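PDB 2VSO: eukaryotic initiation factor 4F subunit p150 from Saccharomyces cerevisiae, which forms part of the cap-binding complex eIF4F, a starting point for assembling the translation apparatus, and stimulates translation through PAB1; this chain is its middle, eIF4A-binding domain. Local coordinates for residues C[57-62]-C[76-81]; C[80-85]-C[98-103]; C[128-133]-C[191-196]; C[175-180]-C[214-219]. All coordinates share one frame; numbering follows the deposited sequence.

Contact 1 of 4, residues C[57-62]-C[76-81]; sequences SEILAI and KAVIEQ
Ile59 and Ile62 offer the same branch to Val78. Both have chi1 close to -70°, which sets CG2 anti to the backbone N and sends CG1 off beside that nitrogen. Val78 has chi1 158°. This places its CG1 anti to the backbone N and its CG2 anti to the carbonyl carbon, and the two methyls are divided between the two isoleucines. CG2 of Val78 meets CG2 of Ile62 at 3.7 Å. CG1 of Val78 lies 4.2 Å from CG2 of Ile59, a looser approach. In both pairs the side chains cross obliquely. The helices come nearest where the CA atoms of Ile62 and Val78 are 7.7 Å apart. At that point each residue directs its CB at the other helix, whereas Ile59 has its CB along the flank. All three side chains are buried, and the interaction between them is purely apolar. The surface shared by the two segments is small, 108 Å². Neighbouring helices add to the packing: Ile59 also rests on Leu43 and Leu99, and Ile62 on Lys39. Glu58, which does not touch helix 73-88, makes a salt bridge to a basic side chain of another protein's chain. The contact joins helix 52-64 to the next helix, 73-88. Such packing of successive helices through branched aliphatic side chains fits the HEAT-repeat solenoid of the MIF4G domain.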
loop_
_atom_site.group_PDB
_atom_site.type_symbol
_atom_site.label_atom_id
_atom_site.label_comp_id
_atom_site.label_asym_id
_atom_site.label_seq_id
_atom_site.Cartn_x
_atom_site.Cartn_y
_atom_site.Cartn_z
ATOM N N SER C 57 18.219 16.252 -12.363
ATOM C CA SER C 57 19.132 17.238 -12.929
ATOM C C SER C 57 19.906 17.892 -11.801
ATOM O O SER C 57 21.092 18.200 -11.934
ATOM C CB SER C 57 18.379 18.308 -13.715
ATOM O OG SER C 57 18.181 19.464 -12.923
ATOM N N GLU C 58 19.233 18.111 -10.681
ATOM C CA GLU C 58 19.905 18.721 -9.546
ATOM C C GLU C 58 20.864 17.753 -8.859
ATOM O O GLU C 58 21.938 18.147 -8.414
ATOM C CB GLU C 58 18.888 19.312 -8.576
ATOM C CG GLU C 58 17.933 20.271 -9.270
ATOM C CD GLU C 58 17.487 21.405 -8.382
ATOM O OE1 GLU C 58 16.928 22.387 -8.917
ATOM O OE2 GLU C 58 17.705 21.318 -7.154
ATOM N N ILE C 59 20.494 16.482 -8.791
ATOM C CA ILE C 59 21.385 15.468 -8.236
ATOM C C ILE C 59 22.627 15.276 -9.121
ATOM O O ILE C 59 23.684 14.852 -8.651
ATOM C CB ILE C 59 20.651 14.134 -8.041
ATOM C CG1 ILE C 59 19.624 14.276 -6.914
ATOM C CG2 ILE C 59 21.642 12.979 -7.768
ATOM C CD1 ILE C 59 18.687 13.098 -6.794
ATOM N N LEU C 60 22.500 15.599 -10.404
ATOM C CA LEU C 60 23.616 15.448 -11.332
ATOM C C LEU C 60 24.595 16.639 -11.252
ATOM O O LEU C 60 25.774 16.506 -11.591
ATOM C CB LEU C 60 23.096 15.235 -12.760
ATOM C CG LEU C 60 24.053 15.423 -13.937
ATOM C CD1 LEU C 60 25.115 14.347 -13.962
ATOM C CD2 LEU C 60 23.265 15.442 -15.240
ATOM N N ALA C 61 24.105 17.794 -10.802
ATOM C CA ALA C 61 24.963 18.959 -10.596
ATOM C C ALA C 61 25.795 18.758 -9.345
ATOM O O ALA C 61 26.904 19.285 -9.228
ATOM C CB ALA C 61 24.137 20.232 -10.478
ATOM N N ILE C 62 25.246 18.009 -8.397
ATOM C CA ILE C 62 25.975 17.687 -7.182
ATOM C C ILE C 62 27.022 16.641 -7.524
ATOM O O ILE C 62 28.155 16.714 -7.053
ATOM C CB ILE C 62 25.023 17.185 -6.075
ATOM C CG1 ILE C 62 24.151 18.328 -5.572
ATOM C CG2 ILE C 62 25.782 16.600 -4.913
ATOM C CD1 ILE C 62 23.403 17.989 -4.313
ATOM N N LYS C 76 31.409 9.609 -5.664
ATOM C CA LYS C 76 31.347 8.334 -4.948
ATOM C C LYS C 76 30.285 8.461 -3.874
ATOM O O LYS C 76 29.571 7.502 -3.567
ATOM C CB LYS C 76 32.665 8.021 -4.243
ATOM C CG LYS C 76 33.840 7.574 -5.111
ATOM C CD LYS C 76 35.129 7.510 -4.252
ATOM C CE LYS C 76 36.365 7.065 -5.041
ATOM N NZ LYS C 76 37.640 7.555 -4.411
ATOM N N ALA C 77 30.200 9.659 -3.298
ATOM C CA ALA C 77 29.382 9.881 -2.124
ATOM C C ALA C 77 27.893 9.912 -2.517
ATOM O O ALA C 77 27.027 9.400 -1.804
ATOM C CB ALA C 77 29.807 11.165 -1.433
ATOM N N VAL C 78 27.631 10.499 -3.677
ATOM C CA VAL C 78 26.315 10.554 -4.283
ATOM C C VAL C 78 25.801 9.173 -4.685
ATOM O O VAL C 78 24.664 8.834 -4.378
ATOM C CB VAL C 78 26.332 11.462 -5.513
ATOM C CG1 VAL C 78 25.172 11.128 -6.446
ATOM C CG2 VAL C 78 26.309 12.918 -5.085
ATOM N N ILE C 79 26.627 8.378 -5.364
ATOM C CA ILE C 79 26.241 6.998 -5.681
ATOM C C ILE C 79 25.880 6.243 -4.405
ATOM O O ILE C 79 24.898 5.516 -4.357
ATOM C CB ILE C 79 27.367 6.190 -6.384
ATOM C CG1 ILE C 79 27.749 6.788 -7.743
ATOM C CG2 ILE C 79 26.954 4.752 -6.543
ATOM C CD1 ILE C 79 26.661 7.579 -8.387
ATOM N N GLU C 80 26.689 6.407 -3.371
ATOM C CA GLU C 80 26.532 5.613 -2.166
ATOM C C GLU C 80 25.217 5.944 -1.478
ATOM O O GLU C 80 24.596 5.093 -0.831
ATOM C CB GLU C 80 27.682 5.881 -1.216
ATOM C CG GLU C 80 27.575 5.138 0.099
ATOM C CD GLU C 80 28.459 5.731 1.182
ATOM O OE1 GLU C 80 28.617 5.080 2.234
ATOM O OE2 GLU C 80 28.987 6.848 0.981
ATOM N N GLN C 81 24.798 7.192 -1.628
ATOM C CA GLN C 81 23.574 7.661 -1.011
ATOM C C GLN C 81 22.340 7.227 -1.794
ATOM O O GLN C 81 21.271 7.039 -1.214
ATOM C CB GLN C 81 23.589 9.179 -0.895
ATOM C CG GLN C 81 24.307 9.701 0.313
ATOM C CD GLN C 81 24.188 11.207 0.421
ATOM O OE1 GLN C 81 23.100 11.742 0.638
ATOM N NE2 GLN C 81 25.311 11.902 0.271
#

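Contact 2 of 4, residues C[80-85]-C[98-103]; sequences EQIFLK and QLCGKV
Ile82 against Leu99 and Cys100 is a buried apolar contact between two consecutive helices, 73-88 and 93-106, in the interior of the MIF4G domain. On helix 73-88 the close contacts are all made by Ile82. Its two arms go to two neighbouring residues of the other helix. Ile82 CD1, at the end of the longer arm, lies 3.8 Å from CD2 of Leu99 and 4.0 Å from CG of Leu99. Ile82 CG2, the short branch, lies 3.8 Å from SG of Cys100. The torsions explain this division. With chi1 -65° the CG2 methyl is anti to the backbone N of Ile82, and with chi2 178° the other arm runs on extended to CD1. Leu99 has chi1 180°, and its CD2 methyl makes the approach. The CB atoms of Ile82, Leu99 and Cys100 all point at the facing helix. The backbones are nearest at Ile82 and Cys100, with CA atoms 8.0 Å apart. The sulfur here takes part in packing, as an apolar group would. Around the contact, Leu99 also touches Leu44 and Ser56, while Cys100 leans on Phe179. Phe83, the residue after Ile82, starts away from helix 93-106 and packs edge-to-face with the ring of Phe179. The contact is consistent with the HEAT-repeat solenoid of MIF4G domains, in which successive helices pack through apolar side chains.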
loop_
_atom_site.group_PDB
_atom_site.type_symbol
_atom_site.label_atom_id
_atom_site.label_comp_id
_atom_site.label_asym_id
_atom_site.label_seq_id
_atom_site.Cartn_x
_atom_site.Cartn_y
_atom_site.Cartn_z
ATOM N N GLU C 80 26.689 6.407 -3.371
ATOM C CA GLU C 80 26.532 5.613 -2.166
ATOM C C GLU C 80 25.217 5.944 -1.478
ATOM O O GLU C 80 24.596 5.093 -0.831
ATOM C CB GLU C 80 27.682 5.881 -1.216
ATOM C CG GLU C 80 27.575 5.138 0.099
ATOM C CD GLU C 80 28.459 5.731 1.182
ATOM O OE1 GLU C 80 28.617 5.080 2.234
ATOM O OE2 GLU C 80 28.987 6.848 0.981
ATOM N N GLN C 81 24.798 7.192 -1.628
ATOM C CA GLN C 81 23.574 7.661 -1.011
ATOM C C GLN C 81 22.340 7.227 -1.794
ATOM O O GLN C 81 21.271 7.039 -1.214
ATOM C CB GLN C 81 23.589 9.179 -0.895
ATOM C CG GLN C 81 24.307 9.701 0.313
ATOM C CD GLN C 81 24.188 11.207 0.421
ATOM O OE1 GLN C 81 23.100 11.742 0.638
ATOM N NE2 GLN C 81 25.311 11.902 0.271
ATOM N N ILE C 82 22.488 7.091 -3.108
ATOM C CA ILE C 82 21.390 6.637 -3.946
ATOM C C ILE C 82 21.108 5.182 -3.635
ATOM O O ILE C 82 19.954 4.762 -3.614
ATOM C CB ILE C 82 21.682 6.787 -5.449
ATOM C CG1 ILE C 82 21.809 8.262 -5.820
ATOM C CG2 ILE C 82 20.564 6.153 -6.259
ATOM C CD1 ILE C 82 22.144 8.499 -7.269
ATOM N N PHE C 83 22.166 4.420 -3.379
ATOM C CA PHE C 83 22.012 3.023 -2.977
ATOM C C PHE C 83 21.350 2.889 -1.616
ATOM O O PHE C 83 20.460 2.060 -1.429
ATOM C CB PHE C 83 23.346 2.286 -2.970
ATOM C CG PHE C 83 23.697 1.653 -4.279
ATOM C CD1 PHE C 83 23.784 0.276 -4.395
ATOM C CD2 PHE C 83 23.943 2.430 -5.400
ATOM C CE1 PHE C 83 24.127 -0.315 -5.605
ATOM C CE2 PHE C 83 24.268 1.840 -6.614
ATOM C CZ PHE C 83 24.355 0.468 -6.715
ATOM N N LEU C 84 21.787 3.696 -0.659
ATOM C CA LEU C 84 21.177 3.663 0.664
ATOM C C LEU C 84 19.677 3.988 0.565
ATOM O O LEU C 84 18.855 3.333 1.202
ATOM C CB LEU C 84 21.908 4.613 1.618
ATOM C CG LEU C 84 23.380 4.261 1.889
ATOM C CD1 LEU C 84 24.059 5.326 2.720
ATOM C CD2 LEU C 84 23.517 2.920 2.569
ATOM N N LYS C 85 19.328 4.984 -0.246
ATOM C CA LYS C 85 17.934 5.335 -0.497
ATOM C C LYS C 85 17.199 4.194 -1.183
ATOM O O LYS C 85 16.124 3.798 -0.752
ATOM C CB LYS C 85 17.822 6.585 -1.372
ATOM C CG LYS C 85 17.114 7.775 -0.707
ATOM C CD LYS C 85 15.631 7.501 -0.539
ATOM C CE LYS C 85 15.028 8.260 0.622
ATOM N NZ LYS C 85 14.463 9.576 0.231
ATOM N N GLN C 98 16.723 4.547 -12.450
ATOM C CA GLN C 98 16.747 5.451 -13.584
ATOM C C GLN C 98 17.644 6.653 -13.312
ATOM O O GLN C 98 18.332 7.147 -14.210
ATOM C CB GLN C 98 15.347 5.934 -13.919
ATOM C CG GLN C 98 14.613 5.051 -14.903
ATOM C CD GLN C 98 13.156 5.431 -15.048
ATOM O OE1 GLN C 98 12.803 6.615 -15.050
ATOM N NE2 GLN C 98 12.298 4.425 -15.168
ATOM N N LEU C 99 17.617 7.130 -12.071
ATOM C CA LEU C 99 18.435 8.254 -11.663
ATOM C C LEU C 99 19.893 7.953 -11.957
ATOM O O LEU C 99 20.630 8.812 -12.402
ATOM C CB LEU C 99 18.270 8.511 -10.172
ATOM C CG LEU C 99 19.103 9.684 -9.651
ATOM C CD1 LEU C 99 18.820 10.887 -10.503
ATOM C CD2 LEU C 99 18.767 9.982 -8.193
ATOM N N CYS C 100 20.290 6.712 -11.712
ATOM C CA CYS C 100 21.654 6.286 -11.947
ATOM C C CYS C 100 21.962 6.305 -13.436
ATOM O O CYS C 100 22.985 6.838 -13.852
ATOM C CB CYS C 100 21.890 4.893 -11.354
ATOM S SG CYS C 100 21.944 4.893 -9.560
ATOM N N GLY C 101 21.086 5.717 -14.236
ATOM C CA GLY C 101 21.217 5.802 -15.673
ATOM C C GLY C 101 21.346 7.240 -16.155
ATOM O O GLY C 101 21.998 7.490 -17.169
ATOM N N LYS C 102 20.735 8.192 -15.450
ATOM C CA LYS C 102 20.882 9.592 -15.845
ATOM C C LYS C 102 22.278 10.137 -15.523
ATOM O O LYS C 102 22.820 10.975 -16.239
ATOM C CB LYS C 102 19.837 10.488 -15.184
ATOM C CG LYS C 102 19.656 11.792 -15.962
ATOM C CD LYS C 102 19.091 12.942 -15.146
ATOM C CE LYS C 102 19.045 14.202 -16.019
ATOM N NZ LYS C 102 18.245 15.353 -15.495
ATOM N N VAL C 103 22.841 9.666 -14.420
ATOM C CA VAL C 103 24.142 10.103 -13.990
ATOM C C VAL C 103 25.225 9.512 -14.888
ATOM O O VAL C 103 26.184 10.190 -15.242
ATOM C CB VAL C 103 24.375 9.731 -12.525
ATOM C CG1 VAL C 103 25.784 10.150 -12.083
ATOM C CG2 VAL C 103 23.316 10.396 -11.662
#

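Contact 3 of 4, residues C[128-133]-C[191-196]; sequences YLVARC and GKMMFE
Met193 reaches across to Val130 and Cys133 with a folded side chain. Its CG is anti to the backbone N, but the chain then bends twice in the same sense, with chi2 78° and chi3 70°. The double bend brings the terminal methyl CE against helix 122-139. CE of Met193 lies 3.6 Å from CG1 of Val130 and 3.5 Å from CB of Cys133. CE of Met193 also rests 3.4 Å from the backbone O of Val130. The sulfur follows behind, with SD of Met193 3.8 Å from CB of Cys133. Val130 and Met193 lie alongside with their side chains running in opposing senses. In the HEAT-repeat fold of the MIF4G domain, these two helices lie side by side and nearly parallel: the segment axes are 16° apart and 11.2 Å from each other. Met193 buries most surface, with Val130 next. Val130 uses CG1, the methyl anti to its backbone N. CE of Lys192, on an extended chain, comes to 4.2 Å from CG1 of Val130. SG of Cys133 is anti to its carbonyl carbon; CB is the atom that meets Met193. Leu189 of a loop touches both Val130 and Cys133, and His134 packs on Met193.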
loop_
_atom_site.group_PDB
_atom_site.type_symbol
_atom_site.label_atom_id
_atom_site.label_comp_id
_atom_site.label_asym_id
_atom_site.label_seq_id
_atom_site.Cartn_x
_atom_site.Cartn_y
_atom_site.Cartn_z
ATOM N N TYR C 128 31.786 2.779 -10.746
ATOM C CA TYR C 128 31.307 3.183 -9.427
ATOM C C TYR C 128 30.086 2.359 -8.961
ATOM O O TYR C 128 30.040 1.890 -7.815
ATOM C CB TYR C 128 30.965 4.668 -9.421
ATOM C CG TYR C 128 32.129 5.583 -9.176
ATOM C CD1 TYR C 128 33.376 5.325 -9.737
ATOM C CD2 TYR C 128 31.986 6.715 -8.396
ATOM C CE1 TYR C 128 34.453 6.170 -9.513
ATOM C CE2 TYR C 128 33.055 7.568 -8.169
ATOM C CZ TYR C 128 34.286 7.289 -8.730
ATOM O OH TYR C 128 35.348 8.134 -8.507
ATOM N N LEU C 129 29.101 2.183 -9.844
ATOM C CA LEU C 129 27.915 1.394 -9.507
ATOM C C LEU C 129 28.289 -0.019 -9.052
ATOM O O LEU C 129 27.871 -0.474 -7.987
ATOM C CB LEU C 129 26.942 1.317 -10.690
ATOM C CG LEU C 129 26.335 2.625 -11.191
ATOM C CD1 LEU C 129 25.403 2.364 -12.359
ATOM C CD2 LEU C 129 25.611 3.343 -10.083
ATOM N N VAL C 130 29.073 -0.715 -9.864
ATOM C CA VAL C 130 29.509 -2.061 -9.506
ATOM C C VAL C 130 30.217 -2.085 -8.151
ATOM O O VAL C 130 29.837 -2.845 -7.262
ATOM C CB VAL C 130 30.448 -2.667 -10.570
ATOM C CG1 VAL C 130 30.451 -4.183 -10.464
ATOM C CG2 VAL C 130 30.023 -2.231 -11.963
ATOM N N ALA C 131 31.237 -1.245 -8.001
ATOM C CA ALA C 131 32.051 -1.201 -6.782
ATOM C C ALA C 131 31.184 -1.010 -5.554
ATOM O O ALA C 131 31.464 -1.561 -4.488
ATOM C CB ALA C 131 33.117 -0.073 -6.865
ATOM N N ARG C 132 30.128 -0.223 -5.712
ATOM C CA ARG C 132 29.210 0.030 -4.613
ATOM C C ARG C 132 28.215 -1.109 -4.344
ATOM O O ARG C 132 27.725 -1.220 -3.221
ATOM C CB ARG C 132 28.486 1.363 -4.818
ATOM C CG ARG C 132 27.411 1.651 -3.809
ATOM C CD ARG C 132 27.969 1.674 -2.420
ATOM N NE ARG C 132 28.971 2.717 -2.261
ATOM C CZ ARG C 132 29.796 2.788 -1.224
ATOM N NH1 ARG C 132 29.727 1.871 -0.271
ATOM N NH2 ARG C 132 30.692 3.763 -1.142
ATOM N N CYS C 133 27.913 -1.956 -5.332
ATOM C CA CYS C 133 27.003 -3.085 -5.034
ATOM C C CYS C 133 27.807 -4.096 -4.257
ATOM O O CYS C 133 27.328 -4.672 -3.287
ATOM C CB CYS C 133 26.409 -3.779 -6.278
ATOM S SG CYS C 133 25.578 -2.729 -7.471
ATOM N N GLY C 191 26.472 -9.197 -15.930
ATOM C CA GLY C 191 25.920 -10.420 -15.384
ATOM C C GLY C 191 26.656 -10.922 -14.157
ATOM O O GLY C 191 26.060 -11.588 -13.316
ATOM N N LYS C 192 27.946 -10.609 -14.044
ATOM C CA LYS C 192 28.758 -11.159 -12.962
ATOM C C LYS C 192 28.165 -10.823 -11.602
ATOM O O LYS C 192 28.266 -11.612 -10.663
ATOM C CB LYS C 192 30.217 -10.691 -13.052
ATOM C CG LYS C 192 30.521 -9.361 -12.364
ATOM C CD LYS C 192 32.028 -9.113 -12.273
ATOM C CE LYS C 192 32.351 -7.738 -11.692
ATOM N NZ LYS C 192 33.822 -7.513 -11.560
ATOM N N MET C 193 27.533 -9.659 -11.501
ATOM C CA MET C 193 26.921 -9.242 -10.242
ATOM C C MET C 193 25.521 -9.849 -10.072
ATOM O O MET C 193 25.038 -10.026 -8.951
ATOM C CB MET C 193 26.875 -7.717 -10.138
ATOM C CG MET C 193 26.319 -7.210 -8.817
ATOM S SD MET C 193 27.458 -7.258 -7.412
ATOM C CE MET C 193 28.607 -5.969 -7.897
ATOM N N MET C 194 24.881 -10.171 -11.193
ATOM C CA MET C 194 23.593 -10.847 -11.188
ATOM C C MET C 194 23.770 -12.334 -10.839
ATOM O O MET C 194 22.874 -12.962 -10.276
ATOM C CB MET C 194 22.930 -10.687 -12.553
ATOM C CG MET C 194 21.436 -10.898 -12.572
ATOM S SD MET C 194 20.520 -9.637 -11.688
ATOM C CE MET C 194 20.388 -10.410 -10.088
ATOM N N PHE C 195 24.936 -12.894 -11.161
ATOM C CA PHE C 195 25.233 -14.275 -10.792
ATOM C C PHE C 195 25.444 -14.339 -9.299
ATOM O O PHE C 195 25.040 -15.293 -8.638
ATOM C CB PHE C 195 26.491 -14.798 -11.503
ATOM C CG PHE C 195 26.243 -15.332 -12.886
ATOM C CD1 PHE C 195 26.139 -14.475 -13.968
ATOM C CD2 PHE C 195 26.124 -16.695 -13.107
ATOM C CE1 PHE C 195 25.908 -14.968 -15.244
ATOM C CE2 PHE C 195 25.892 -17.195 -14.385
ATOM C CZ PHE C 195 25.787 -16.330 -15.451
ATOM N N GLU C 196 26.089 -13.311 -8.766
ATOM C CA GLU C 196 26.475 -13.324 -7.373
ATOM C C GLU C 196 25.207 -13.159 -6.580
ATOM O O GLU C 196 25.065 -13.695 -5.488
ATOM C CB GLU C 196 27.468 -12.198 -7.093
ATOM C CG GLU C 196 28.423 -12.456 -5.938
ATOM C CD GLU C 196 29.378 -11.303 -5.728
ATOM O OE1 GLU C 196 29.449 -10.766 -4.601
ATOM O OE2 GLU C 196 30.043 -10.920 -6.709
#

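Contact 4 of 4, residues C[175-180]-C[214-219]; sequences GLVRFI and LESVVE
Val177 packs on Ser216 where helix 163-185 passes helix 211-228, within the HEAT-repeat array of the MIF4G domain. CG2 of Val177 lies 3.4 Å from OG of Ser216. This methyl sits between the backbone N and the carbonyl carbon of its own residue, while CG1 is anti to the carbonyl carbon. OG of Ser216 has the torsion that places it anti to its backbone N, at the side facing the valine. Arg178 comes next, and its CA is 7.2 Å from that of Ser216, the nearest backbone approach. Its side chain is extended from CG to NE and crosses to Glu219, also extended beyond CG. NH1 of Arg178 is 4.0 Å from OE1 of Glu219, a long salt bridge. The oxygen lies over one face of the guanidinium, well out of its plane, and no N-H points at it. The guanidinium and carboxylate planes are 52° apart. The attraction is thus one of charge alone and probably gives little directional hold. Arg178 also touches Pro90 and Ser93. Phe179 serves other neighbours, packing on Tyr96 and Ala97 of helix 93-106. Ile180 likewise faces other helices: its CD1 lies 3.3 Å from SG of Cys133.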
loop_
_atom_site.group_PDB
_atom_site.type_symbol
_atom_site.label_atom_id
_atom_site.label_comp_id
_atom_site.label_asym_id
_atom_site.label_seq_id
_atom_site.Cartn_x
_atom_site.Cartn_y
_atom_site.Cartn_z
ATOM N N GLY C 175 16.172 -5.361 -0.393
ATOM C CA GLY C 175 15.934 -4.155 -1.150
ATOM C C GLY C 175 17.052 -3.943 -2.166
ATOM O O GLY C 175 16.822 -3.432 -3.261
ATOM N N LEU C 176 18.264 -4.344 -1.800
ATOM C CA LEU C 176 19.400 -4.219 -2.702
ATOM C C LEU C 176 19.356 -5.197 -3.873
ATOM O O LEU C 176 19.558 -4.789 -5.013
ATOM C CB LEU C 176 20.718 -4.354 -1.950
ATOM C CG LEU C 176 21.910 -4.669 -2.844
ATOM C CD1 LEU C 176 22.507 -3.390 -3.447
ATOM C CD2 LEU C 176 22.931 -5.445 -2.040
ATOM N N VAL C 177 19.095 -6.477 -3.602
ATOM C CA VAL C 177 18.993 -7.465 -4.678
ATOM C C VAL C 177 17.982 -6.958 -5.679
ATOM O O VAL C 177 18.131 -7.125 -6.892
ATOM C CB VAL C 177 18.532 -8.852 -4.196
ATOM C CG1 VAL C 177 19.566 -9.478 -3.264
ATOM C CG2 VAL C 177 17.237 -8.727 -3.507
ATOM N N ARG C 178 16.958 -6.305 -5.152
ATOM C CA ARG C 178 15.908 -5.757 -5.974
ATOM C C ARG C 178 16.446 -4.647 -6.843
ATOM O O ARG C 178 16.132 -4.564 -8.030
ATOM C CB ARG C 178 14.788 -5.222 -5.091
ATOM C CG ARG C 178 13.880 -4.305 -5.835
ATOM C CD ARG C 178 12.554 -4.129 -5.159
ATOM N NE ARG C 178 11.624 -3.778 -6.214
ATOM C CZ ARG C 178 10.309 -3.751 -6.093
ATOM N NH1 ARG C 178 9.743 -4.047 -4.933
ATOM N NH2 ARG C 178 9.569 -3.421 -7.139
ATOM N N PHE C 179 17.260 -3.800 -6.225
ATOM C CA PHE C 179 17.855 -2.651 -6.880
ATOM C C PHE C 179 18.885 -3.070 -7.924
ATOM O O PHE C 179 18.956 -2.484 -9.003
ATOM C CB PHE C 179 18.476 -1.741 -5.833
ATOM C CG PHE C 179 19.031 -0.477 -6.389
ATOM C CD1 PHE C 179 18.236 0.392 -7.100
ATOM C CD2 PHE C 179 20.361 -0.149 -6.188
ATOM C CE1 PHE C 179 18.749 1.570 -7.607
ATOM C CE2 PHE C 179 20.878 1.027 -6.692
ATOM C CZ PHE C 179 20.068 1.888 -7.401
ATOM N N ILE C 180 19.663 -4.093 -7.597
ATOM C CA ILE C 180 20.540 -4.718 -8.568
ATOM C C ILE C 180 19.749 -5.067 -9.819
ATOM O O ILE C 180 20.212 -4.821 -10.944
ATOM C CB ILE C 180 21.137 -6.036 -8.045
ATOM C CG1 ILE C 180 21.970 -5.820 -6.783
ATOM C CG2 ILE C 180 21.933 -6.721 -9.136
ATOM C CD1 ILE C 180 23.029 -4.791 -6.906
ATOM N N LEU C 214 11.613 -15.680 -0.922
ATOM C CA LEU C 214 10.893 -16.248 -2.062
ATOM C C LEU C 214 10.189 -15.173 -2.874
ATOM O O LEU C 214 10.193 -15.199 -4.099
ATOM C CB LEU C 214 9.847 -17.234 -1.558
ATOM C CG LEU C 214 10.364 -18.552 -1.016
ATOM C CD1 LEU C 214 9.329 -19.147 -0.096
ATOM C CD2 LEU C 214 10.699 -19.474 -2.181
ATOM N N GLU C 215 9.547 -14.259 -2.166
ATOM C CA GLU C 215 8.953 -13.076 -2.762
ATOM C C GLU C 215 9.999 -12.367 -3.613
ATOM O O GLU C 215 9.745 -11.980 -4.748
ATOM C CB GLU C 215 8.496 -12.137 -1.648
ATOM C CG GLU C 215 7.569 -11.043 -2.097
ATOM C CD GLU C 215 6.143 -11.526 -2.214
ATOM O OE1 GLU C 215 5.550 -11.346 -3.300
ATOM O OE2 GLU C 215 5.627 -12.092 -1.221
ATOM N N SER C 216 11.183 -12.202 -3.033
ATOM C CA SER C 216 12.277 -11.470 -3.645
ATOM C C SER C 216 12.738 -12.117 -4.945
ATOM O O SER C 216 12.935 -11.424 -5.940
ATOM C CB SER C 216 13.444 -11.375 -2.663
ATOM O OG SER C 216 14.603 -10.830 -3.272
ATOM N N VAL C 217 12.904 -13.440 -4.924
ATOM C CA VAL C 217 13.349 -14.204 -6.086
ATOM C C VAL C 217 12.387 -14.093 -7.256
ATOM O O VAL C 217 12.809 -13.854 -8.388
ATOM C CB VAL C 217 13.541 -15.698 -5.763
ATOM C CG1 VAL C 217 14.582 -16.288 -6.678
ATOM C CG2 VAL C 217 13.996 -15.866 -4.341
ATOM N N VAL C 218 11.097 -14.282 -6.977
ATOM C CA VAL C 218 10.056 -14.168 -7.990
ATOM C C VAL C 218 10.112 -12.804 -8.648
ATOM O O VAL C 218 10.233 -12.702 -9.868
ATOM C CB VAL C 218 8.634 -14.441 -7.413
ATOM C CG1 VAL C 218 7.573 -14.004 -8.388
ATOM C CG2 VAL C 218 8.462 -15.919 -7.072
ATOM N N GLU C 219 10.041 -11.754 -7.841
ATOM C CA GLU C 219 10.099 -10.402 -8.376
ATOM C C GLU C 219 11.348 -10.162 -9.217
ATOM O O GLU C 219 11.274 -9.500 -10.253
ATOM C CB GLU C 219 9.985 -9.368 -7.268
ATOM C CG GLU C 219 8.659 -9.392 -6.541
ATOM C CD GLU C 219 8.671 -8.527 -5.290
ATOM O OE1 GLU C 219 9.751 -8.011 -4.936
ATOM O OE2 GLU C 219 7.605 -8.365 -4.660
#

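How the contacts relate
The four contacts fall in one MIF4G domain and follow the helical solenoid. Contacts 1 and 2 share helix 73-88, and the second begins where the first ends. Their centres are about 7 Å apart. Contacts 3 and 4 come later in the chain, and their segments alternate, interlocking helices 122-139, 163-185, 191-206 and 211-228. Their centres are about 14 Å apart. Contact 2 touches both, through Phe83, which meets Cys133 of contact 3 and Leu176 of contact 4. Contacts 1 and 4 are about 24 Å apart between centres and do not touch. The packing from helix 52-64 to helix 211-228 forms the scaffold of the middle domain of this initiation factor.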